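Local coordinates for amidase, hydantoinase/carbamoylase family (Paraburkholderia phymatum, PDB 6C0D), which probably hydrolyses N-carbamoyl-L-amino acids as a zinc-dependent, homodimeric amidase of the peptidase M20 family, at residues A[308-311]-A[312-316]; A[342-345]-A[346-350]; A[401-404]-A[405-409]. All coordinates share one frame; numbering follows the deposited sequence. Where two conformers were deposited one is given.

Contact 1. Residues A[308-311]-A[312-316]; sequences ALVA and LVDEW
Four successive i to i+4 hydrogen bonds carry the alpha helix from 308-311 into 312-316: Leu312 N to Ala308 O, Val313 N to Leu309 O, Asp314 N to Val310 O and Glu315 N to Ala311 O, the last of them 2.8 Å long. Leu312 CG approaches Ala308 O at 3.3 Å and Val313 CG2 approaches Leu309 O at 3.4 Å, two branched side chains laid against the turn before them. Glu315, extended beyond a CG that lies beside its backbone N (chi1 -67°), runs back along the turn: CG is 3.2 Å from Ala311 O, the carbonyl that Glu315 N is bonded to, and OE2 ends 4.1 Å from Ala311 CB. In the conformer modelled here, Asp314 lies side by side with Val310 and points the same way, OD2 being 4.1 Å from Val310 CG1, a loose contact of a methyl with a carboxylate oxygen. Leu309 and Val313 are buried, while Asp314 and Glu315 are exposed together with Val310. Inward, Leu309 and Val313 pack on Leu326 of strand 323-328 and on Phe222 and Leu224 of strand 210-227, while Leu312 and Val313 meet Phe251 of helix 244-262. Helices laid on a sheet in this way are consistent with the satellite domain of M20 enzymes, apart from the zinc-bearing part of the chain.

Contact 2. Residues A[342-345]-A[346-350]; sequences LQQH and LAQAA
Gln344 and Gln348, one turn apart on the exposed face of helix 340-353, meet through van der Waals contact: Gln344 CG touches Gln348 NE2 at 3.5 Å. The side chains cross at about a right angle, with their amide planes 58° apart. With its CG trans to the main-chain nitrogen (chi1 -174°), Gln344 bends at chi2, which presents its CG methylene to the Gln348 amide. Gln348 takes the other course, extended beyond a CG that lies beside its backbone N. The His345 ring, beside Arg415 and Ile416 of helix 399-419, stands almost perpendicular to the Gln348 amide, with ND1 3.9 Å from Gln348 OE1. Leu346 CG sets a methine carbon 3.6 Å from the main-chain Leu342 O. The apolar packing is inward: both leucines lie against helix 399-419, at Ile416 and Ala412, and on Cys379 of strand 378-384, joining this helix to the sheet of the zinc-bearing part. Backbone hydrogen bonds run from Leu346, Gln348 and Ala349 to Leu342, Gln344 and His345, and Ala347 N to Gln343 O is 2.8 Å. Gln343 NE2 bonds Met338 O. No hydrogen bond joins the side chains of Gln344, His345 and Gln348. Gln348 CD and OE1 lie 3.4 and 3.5 Å from Gln344 O, two acceptor oxygens that cannot bond; that carbonyl instead accepts Gln348 N, and main-chain bonding holds this turn.

Contact 3. Residues A[401-404]-A[405-409]; sequences HIVL and GCEVA
Glu407 lies across the preceding turn between two aliphatic side chains, Val403 and Leu404. Its CG keeps to the side of its backbone N (chi1 -71°) and the chain runs on extended, which carries the carboxylate back over the turn. There the two oxygens divide the neighbours: OE2 is 3.9 Å from Val403 CG1, and OE1 is 3.9 Å from Leu404 CD1. The Val403 side chain meets it at a slant, that of Leu404 at about a right angle. Both contacts are van der Waals, methyl against carboxylate oxygen, and the nearer approach is made by the methylene, Glu407 CG being 3.4 Å from Val403 O.

Leu404 has a second neighbour. With CG placed anti to the backbone N (chi1 176°), the same CD1 methyl reaches forward to Val408 CG2 at 4.1 Å, an apolar contact between obliquely set branches. Val408 CG2 in turn lies 3.4 Å from Leu404 O, which accepts the hydrogen bond of Val408 N at 2.9 Å. Gly405, without a side chain, donates its N to His401 O.

Helix 399-419 is packed on several flanks. Val403 and Cys406 meet Pro18, Leu22 and Leu21 of helix 18-30; Cys406 also touches Tyr107 and Glu110 of helix 102-117, to which Ile402 adds Leu103. Leu404 packs on Leu209 in a loop. Val408 and Ala409 rest on Leu381 of strand 378-384, which places the helix against the sheet of the zinc-bearing part, consistent with the catalytic domain of M20 enzymes.

How the contacts relate
Contacts 2 and 3 belong to neighbouring helices, 340-353 and 399-419, that pack directly on each other: their centres are 13 Å apart, and Ala349 CB lies 3.6 Å from Val408 O. Contact 1, in what is probably the satellite domain, lies far off, its centre 42 Å from that of contact 2 and 47 Å from that of contact 3, on the opposite side of the chain's centre from the latter. The zinc ion, held by His89, Asp100 and His196, is nearer the pair: the side chain of Leu346 in contact 2 is about 11 Å from that of His196, and the side chain of Ile402 in contact 3 is about 12 Å from that of Asp100.

Contact 1. Residues A[308-311]-A[312-316]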
ATOM      1  N   ALA A 308     -18.128  18.755   0.931  1.00 20.13           N
ATOM      2  CA  ALA A 308     -18.769  17.451   0.766  1.00 21.38           C
ATOM      3  C   ALA A 308     -17.928  16.346   1.394  1.00 23.50           C
ATOM      4  O   ALA A 308     -18.463  15.411   2.016  1.00 21.76           O
ATOM      5  CB  ALA A 308     -18.995  17.160  -0.725  1.00 19.31           C
ATOM      6  N   LEU A 309     -16.609  16.445   1.255  1.00 20.26           N
ATOM      7  CA  LEU A 309     -15.730  15.445   1.861  1.00 19.17           C
ATOM      8  C   LEU A 309     -15.799  15.504   3.380  1.00 20.25           C
ATOM      9  O   LEU A 309     -15.903  14.468   4.044  1.00 21.27           O
ATOM     10  CB  LEU A 309     -14.296  15.657   1.369  1.00 21.86           C
ATOM     11  CG  LEU A 309     -13.201  14.733   1.905  1.00 23.10           C
ATOM     12  CD1 LEU A 309     -13.421  13.266   1.470  1.00 20.53           C
ATOM     13  CD2 LEU A 309     -11.864  15.224   1.398  1.00 24.06           C
ATOM     14  N   VAL A 310     -15.760  16.714   3.947  1.00 20.69           N
ATOM     15  CA  VAL A 310     -15.934  16.864   5.389  1.00 22.95           C
ATOM     16  C   VAL A 310     -17.263  16.262   5.828  1.00 26.34           C
ATOM     17  O   VAL A 310     -17.341  15.560   6.842  1.00 24.86           O
ATOM     18  CB  VAL A 310     -15.825  18.349   5.791  1.00 23.44           C
ATOM     19  CG1 VAL A 310     -16.204  18.525   7.266  1.00 31.01           C
ATOM     20  CG2 VAL A 310     -14.413  18.842   5.544  1.00 24.81           C
ATOM     21  N   ALA A 311     -18.326  16.511   5.058  1.00 26.61           N
ATOM     22  CA  ALA A 311     -19.635  15.991   5.432  1.00 24.50           C
ATOM     23  C   ALA A 311     -19.676  14.471   5.329  1.00 24.19           C
ATOM     24  O   ALA A 311     -20.310  13.810   6.159  1.00 23.70           O
ATOM     25  CB  ALA A 311     -20.716  16.635   4.566  1.00 27.56           C
ATOM     26  N   LEU A 312     -18.999  13.898   4.326  1.00 22.11           N
ATOM     27  CA  LEU A 312     -18.934  12.441   4.214  1.00 19.75           C
ATOM     28  C   LEU A 312     -18.263  11.812   5.430  1.00 23.38           C
ATOM     29  O   LEU A 312     -18.678  10.744   5.899  1.00 21.75           O
ATOM     30  CB  LEU A 312     -18.171  12.038   2.954  1.00 20.86           C
ATOM     31  CG  LEU A 312     -18.876  12.132   1.606  1.00 26.97           C
ATOM     32  CD1 LEU A 312     -17.887  11.704   0.495  1.00 24.30           C
ATOM     33  CD2 LEU A 312     -20.140  11.257   1.597  1.00 30.76           C
ATOM     34  N   VAL A 313     -17.184  12.424   5.913  1.00 20.77           N
ATOM     35  CA  VAL A 313     -16.501  11.899   7.089  1.00 19.12           C
ATOM     36  C   VAL A 313     -17.433  11.951   8.304  1.00 20.96           C
ATOM     37  O   VAL A 313     -17.542  10.984   9.062  1.00 22.60           O
ATOM     38  CB  VAL A 313     -15.190  12.679   7.327  1.00 23.86           C
ATOM     39  CG1 VAL A 313     -14.563  12.292   8.687  1.00 21.73           C
ATOM     40  CG2 VAL A 313     -14.194  12.409   6.171  1.00 20.55           C
ATOM     41  N   ASP A 314     -18.134  13.074   8.488  1.00 21.80           N
ATOM     42  CA  ASP A 314     -19.072  13.189   9.605  0.64 25.95           C
ATOM     43  C   ASP A 314     -20.204  12.177   9.483  1.00 25.90           C
ATOM     44  O   ASP A 314     -20.617  11.573  10.480  1.00 24.36           O
ATOM     45  CB  ASP A 314     -19.645  14.605   9.689  0.64 27.30           C
ATOM     46  CG  ASP A 314     -18.617  15.637  10.116  0.64 31.90           C
ATOM     47  OD1 ASP A 314     -17.559  15.246  10.643  0.64 33.57           O
ATOM     48  OD2 ASP A 314     -18.872  16.847   9.929  0.64 36.54           O
ATOM     49  N   GLU A 315     -20.728  11.977   8.268  1.00 25.26           N
ATOM     50  CA  GLU A 315     -21.770  10.965   8.079  1.00 23.03           C
ATOM     51  C   GLU A 315     -21.241   9.570   8.370  1.00 25.39           C
ATOM     52  O   GLU A 315     -21.893   8.774   9.060  1.00 26.69           O
ATOM     53  CB  GLU A 315     -22.316  11.018   6.656  1.00 29.07           C
ATOM     54  CG  GLU A 315     -23.076  12.284   6.324  1.00 41.84           C
ATOM     55  CD  GLU A 315     -23.230  12.467   4.822  1.00 62.53           C
ATOM     56  OE1 GLU A 315     -23.041  11.472   4.081  1.00 61.55           O
ATOM     57  OE2 GLU A 315     -23.525  13.602   4.383  1.00 65.02           O
ATOM     58  N   TRP A 316     -20.062   9.248   7.835  1.00 23.15           N
ATOM     59  CA  TRP A 316     -19.447   7.954   8.113  1.00 21.76           C
ATOM     60  C   TRP A 316     -19.335   7.724   9.617  1.00 23.54           C
ATOM     61  O   TRP A 316     -19.730   6.670  10.134  1.00 23.08           O
ATOM     62  CB  TRP A 316     -18.066   7.866   7.437  1.00 20.94           C
ATOM     63  CG  TRP A 316     -17.438   6.533   7.662  1.00 20.64           C
ATOM     64  CD1 TRP A 316     -16.716   6.124   8.761  1.00 22.27           C
ATOM     65  CD2 TRP A 316     -17.532   5.397   6.799  1.00 20.14           C
ATOM     66  NE1 TRP A 316     -16.343   4.791   8.616  1.00 20.02           N
ATOM     67  CE2 TRP A 316     -16.839   4.329   7.424  1.00 20.04           C
ATOM     68  CE3 TRP A 316     -18.123   5.180   5.548  1.00 18.88           C
ATOM     69  CZ2 TRP A 316     -16.731   3.071   6.842  1.00 19.51           C
ATOM     70  CZ3 TRP A 316     -18.023   3.919   4.975  1.00 20.10           C
ATOM     71  CH2 TRP A 316     -17.332   2.883   5.623  1.00 23.76           C
TER

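Contact 2. Residues A[342-345]-A[346-350]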
ATOM      1  N   LEU A 342      -5.734  39.292 -22.363  1.00 13.79           N
ATOM      2  CA  LEU A 342      -4.599  38.554 -22.926  1.00 14.77           C
ATOM      3  C   LEU A 342      -5.059  37.254 -23.574  1.00 15.38           C
ATOM      4  O   LEU A 342      -4.602  36.899 -24.667  1.00 13.91           O
ATOM      5  CB  LEU A 342      -3.553  38.258 -21.843  1.00 13.13           C
ATOM      6  CG  LEU A 342      -2.825  39.490 -21.229  1.00 17.01           C
ATOM      7  CD1 LEU A 342      -1.765  39.010 -20.266  1.00 15.65           C
ATOM      8  CD2 LEU A 342      -2.187  40.404 -22.290  1.00 15.56           C
ATOM      9  N   GLN A 343      -5.949  36.518 -22.898  1.00 15.67           N
ATOM     10  CA  GLN A 343      -6.504  35.304 -23.508  1.00 16.97           C
ATOM     11  C   GLN A 343      -7.102  35.609 -24.859  1.00 15.89           C
ATOM     12  O   GLN A 343      -6.969  34.826 -25.810  1.00 17.48           O
ATOM     13  CB  GLN A 343      -7.603  34.715 -22.640  1.00 18.15           C
ATOM     14  CG  GLN A 343      -7.172  33.894 -21.476  1.00 19.60           C
ATOM     15  CD  GLN A 343      -8.406  33.318 -20.817  1.00 17.70           C
ATOM     16  OE1 GLN A 343      -9.164  32.570 -21.453  1.00 19.23           O
ATOM     17  NE2 GLN A 343      -8.651  33.711 -19.571  1.00 18.00           N
ATOM     18  N   GLN A 344      -7.786  36.744 -24.966  1.00 15.25           N
ATOM     19  CA  GLN A 344      -8.450  37.031 -26.224  1.00 15.76           C
ATOM     20  C   GLN A 344      -7.436  37.370 -27.320  1.00 15.39           C
ATOM     21  O   GLN A 344      -7.629  36.983 -28.476  1.00 15.01           O
ATOM     22  CB  GLN A 344      -9.486  38.135 -26.024  1.00 16.48           C
ATOM     23  CG  GLN A 344     -10.334  38.427 -27.238  1.00 19.40           C
ATOM     24  CD  GLN A 344     -11.419  37.376 -27.461  1.00 26.70           C
ATOM     25  OE1 GLN A 344     -11.368  36.269 -26.912  1.00 26.03           O
ATOM     26  NE2 GLN A 344     -12.405  37.723 -28.271  1.00 28.91           N
ATOM     27  N   HIS A 345      -6.330  38.054 -26.982  1.00 14.03           N
ATOM     28  CA  HIS A 345      -5.248  38.189 -27.964  1.00 13.26           C
ATOM     29  C   HIS A 345      -4.703  36.831 -28.391  1.00 16.57           C
ATOM     30  O   HIS A 345      -4.428  36.614 -29.579  1.00 13.89           O
ATOM     31  CB  HIS A 345      -4.101  39.043 -27.411  1.00 12.48           C
ATOM     32  CG  HIS A 345      -4.435  40.501 -27.326  1.00 14.58           C
ATOM     33  ND1 HIS A 345      -4.570  41.304 -28.443  1.00 15.64           N
ATOM     34  CD2 HIS A 345      -4.628  41.304 -26.253  1.00 14.96           C
ATOM     35  CE1 HIS A 345      -4.844  42.541 -28.057  1.00 17.12           C
ATOM     36  NE2 HIS A 345      -4.888  42.567 -26.734  1.00 13.72           N
ATOM     37  N   LEU A 346      -4.522  35.907 -27.441  1.00 11.74           N
ATOM     38  CA  LEU A 346      -4.052  34.572 -27.826  1.00 12.92           C
ATOM     39  C   LEU A 346      -5.073  33.887 -28.731  1.00 14.94           C
ATOM     40  O   LEU A 346      -4.700  33.257 -29.724  1.00 15.28           O
ATOM     41  CB  LEU A 346      -3.785  33.707 -26.592  1.00 12.63           C
ATOM     42  CG  LEU A 346      -2.625  34.121 -25.673  1.00 13.94           C
ATOM     43  CD1 LEU A 346      -2.595  33.220 -24.450  1.00 14.91           C
ATOM     44  CD2 LEU A 346      -1.297  33.991 -26.397  1.00 15.95           C
ATOM     45  N   ALA A 347      -6.366  33.990 -28.390  1.00 13.52           N
ATOM     46  CA  ALA A 347      -7.394  33.326 -29.189  1.00 14.09           C
ATOM     47  C   ALA A 347      -7.462  33.906 -30.597  1.00 15.63           C
ATOM     48  O   ALA A 347      -7.659  33.164 -31.572  1.00 16.93           O
ATOM     49  CB  ALA A 347      -8.761  33.431 -28.496  1.00 16.82           C
ATOM     50  N   GLN A 348      -7.332  35.237 -30.728  1.00 15.13           N
ATOM     51  CA  GLN A 348      -7.337  35.854 -32.054  1.00 14.27           C
ATOM     52  C   GLN A 348      -6.158  35.366 -32.887  1.00 13.24           C
ATOM     53  O   GLN A 348      -6.317  35.053 -34.077  1.00 14.48           O
ATOM     54  CB  GLN A 348      -7.339  37.393 -31.926  1.00 12.39           C
ATOM     55  CG  GLN A 348      -8.712  37.888 -31.410  1.00 16.22           C
ATOM     56  CD  GLN A 348      -8.673  39.273 -30.751  1.00 21.33           C
ATOM     57  OE1 GLN A 348      -7.616  39.823 -30.469  1.00 19.79           O
ATOM     58  NE2 GLN A 348      -9.852  39.806 -30.460  1.00 29.24           N
ATOM     59  N   ALA A 349      -4.978  35.257 -32.279  1.00 13.67           N
ATOM     60  CA  ALA A 349      -3.820  34.755 -33.022  1.00 13.61           C
ATOM     61  C   ALA A 349      -3.991  33.285 -33.378  1.00 16.78           C
ATOM     62  O   ALA A 349      -3.595  32.850 -34.474  1.00 14.49           O
ATOM     63  CB  ALA A 349      -2.542  34.948 -32.202  1.00 14.29           C
ATOM     64  N   ALA A 350      -4.563  32.502 -32.456  1.00 12.41           N
ATOM     65  CA  ALA A 350      -4.763  31.079 -32.720  1.00 16.00           C
ATOM     66  C   ALA A 350      -5.764  30.884 -33.846  1.00 19.20           C
ATOM     67  O   ALA A 350      -5.593  30.007 -34.701  1.00 15.97           O
ATOM     68  CB  ALA A 350      -5.244  30.361 -31.451  1.00 17.90           C
TER

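Contact 3. Residues A[401-404]-A[405-409]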
ATOM      1  N   HIS A 401       4.592  21.304 -34.919  1.00 19.74           N
ATOM      2  CA  HIS A 401       3.715  21.875 -33.898  1.00 18.32           C
ATOM      3  C   HIS A 401       4.475  22.777 -32.924  1.00 17.63           C
ATOM      4  O   HIS A 401       3.899  23.743 -32.397  1.00 19.07           O
ATOM      5  CB  HIS A 401       2.981  20.754 -33.155  1.00 23.42           C
ATOM      6  CG  HIS A 401       2.132  19.914 -34.060  1.00 26.26           C
ATOM      7  ND1 HIS A 401       1.712  18.640 -33.734  1.00 25.99           N
ATOM      8  CD2 HIS A 401       1.640  20.168 -35.297  1.00 22.46           C
ATOM      9  CE1 HIS A 401       1.011  18.139 -34.740  1.00 26.29           C
ATOM     10  NE2 HIS A 401       0.940  19.052 -35.697  1.00 24.12           N
ATOM     11  N   ILE A 402       5.757  22.486 -32.681  1.00 22.08           N
ATOM     12  CA  ILE A 402       6.593  23.434 -31.933  1.00 17.39           C
ATOM     13  C   ILE A 402       6.668  24.769 -32.672  1.00 17.58           C
ATOM     14  O   ILE A 402       6.543  25.845 -32.072  1.00 18.08           O
ATOM     15  CB  ILE A 402       7.999  22.843 -31.712  1.00 19.42           C
ATOM     16  CG1 ILE A 402       7.925  21.555 -30.888  1.00 22.37           C
ATOM     17  CG2 ILE A 402       8.930  23.905 -31.060  1.00 19.94           C
ATOM     18  CD1 ILE A 402       9.252  20.761 -30.843  1.00 25.13           C
ATOM     19  N   VAL A 403       6.879  24.710 -33.987  1.00 19.72           N
ATOM     20  CA  VAL A 403       6.951  25.916 -34.809  1.00 19.27           C
ATOM     21  C   VAL A 403       5.620  26.657 -34.799  1.00 18.21           C
ATOM     22  O   VAL A 403       5.577  27.879 -34.629  1.00 18.12           O
ATOM     23  CB  VAL A 403       7.378  25.551 -36.245  1.00 21.91           C
ATOM     24  CG1 VAL A 403       7.196  26.755 -37.192  1.00 22.41           C
ATOM     25  CG2 VAL A 403       8.827  25.070 -36.238  1.00 19.79           C
ATOM     26  N   LEU A 404       4.511  25.940 -35.014  1.00 17.34           N
ATOM     27  CA  LEU A 404       3.205  26.616 -35.019  1.00 14.83           C
ATOM     28  C   LEU A 404       2.918  27.307 -33.684  1.00 19.32           C
ATOM     29  O   LEU A 404       2.431  28.448 -33.651  1.00 15.02           O
ATOM     30  CB  LEU A 404       2.089  25.618 -35.347  1.00 15.72           C
ATOM     31  CG  LEU A 404       0.667  26.185 -35.276  1.00 16.31           C
ATOM     32  CD1 LEU A 404       0.483  27.331 -36.293  1.00 19.97           C
ATOM     33  CD2 LEU A 404      -0.404  25.100 -35.484  1.00 17.48           C
ATOM     34  N   GLY A 405       3.217  26.636 -32.570  1.00 16.82           N
ATOM     35  CA  GLY A 405       3.028  27.267 -31.268  1.00 14.83           C
ATOM     36  C   GLY A 405       3.771  28.587 -31.161  1.00 15.66           C
ATOM     37  O   GLY A 405       3.251  29.570 -30.619  1.00 14.76           O
ATOM     38  N   CYS A 406       4.989  28.630 -31.688  1.00 17.25           N
ATOM     39  CA  CYS A 406       5.776  29.857 -31.600  1.00 17.35           C
ATOM     40  C   CYS A 406       5.225  30.918 -32.539  1.00 18.08           C
ATOM     41  O   CYS A 406       5.230  32.106 -32.206  1.00 15.95           O
ATOM     42  CB  CYS A 406       7.239  29.572 -31.916  1.00 16.11           C
ATOM     43  SG  CYS A 406       8.349  30.934 -31.371  1.00 19.33           S
ATOM     44  N   GLU A 407       4.769  30.515 -33.732  1.00 16.33           N
ATOM     45  CA  GLU A 407       4.121  31.472 -34.633  1.00 15.38           C
ATOM     46  C   GLU A 407       2.896  32.118 -33.986  1.00 18.69           C
ATOM     47  O   GLU A 407       2.685  33.337 -34.093  1.00 15.92           O
ATOM     48  CB  GLU A 407       3.733  30.766 -35.945  1.00 15.93           C
ATOM     49  CG  GLU A 407       4.961  30.427 -36.789  1.00 20.87           C
ATOM     50  CD  GLU A 407       4.620  29.583 -38.014  1.00 31.99           C
ATOM     51  OE1 GLU A 407       3.621  28.864 -37.964  1.00 27.56           O
ATOM     52  OE2 GLU A 407       5.353  29.630 -39.013  1.00 31.24           O
ATOM     53  N   VAL A 408       2.051  31.308 -33.345  1.00 14.34           N
ATOM     54  CA  VAL A 408       0.866  31.846 -32.661  1.00 13.09           C
ATOM     55  C   VAL A 408       1.297  32.769 -31.530  1.00 15.42           C
ATOM     56  O   VAL A 408       0.786  33.888 -31.385  1.00 14.91           O
ATOM     57  CB  VAL A 408      -0.033  30.704 -32.145  1.00 15.30           C
ATOM     58  CG1 VAL A 408      -1.176  31.269 -31.220  1.00 13.35           C
ATOM     59  CG2 VAL A 408      -0.621  29.907 -33.333  1.00 16.37           C
ATOM     60  N   ALA A 409       2.267  32.326 -30.726  1.00 15.82           N
ATOM     61  CA  ALA A 409       2.713  33.150 -29.601  1.00 14.54           C
ATOM     62  C   ALA A 409       3.325  34.468 -30.071  1.00 16.23           C
ATOM     63  O   ALA A 409       3.094  35.523 -29.460  1.00 15.31           O
ATOM     64  CB  ALA A 409       3.716  32.376 -28.740  1.00 14.81           C
TER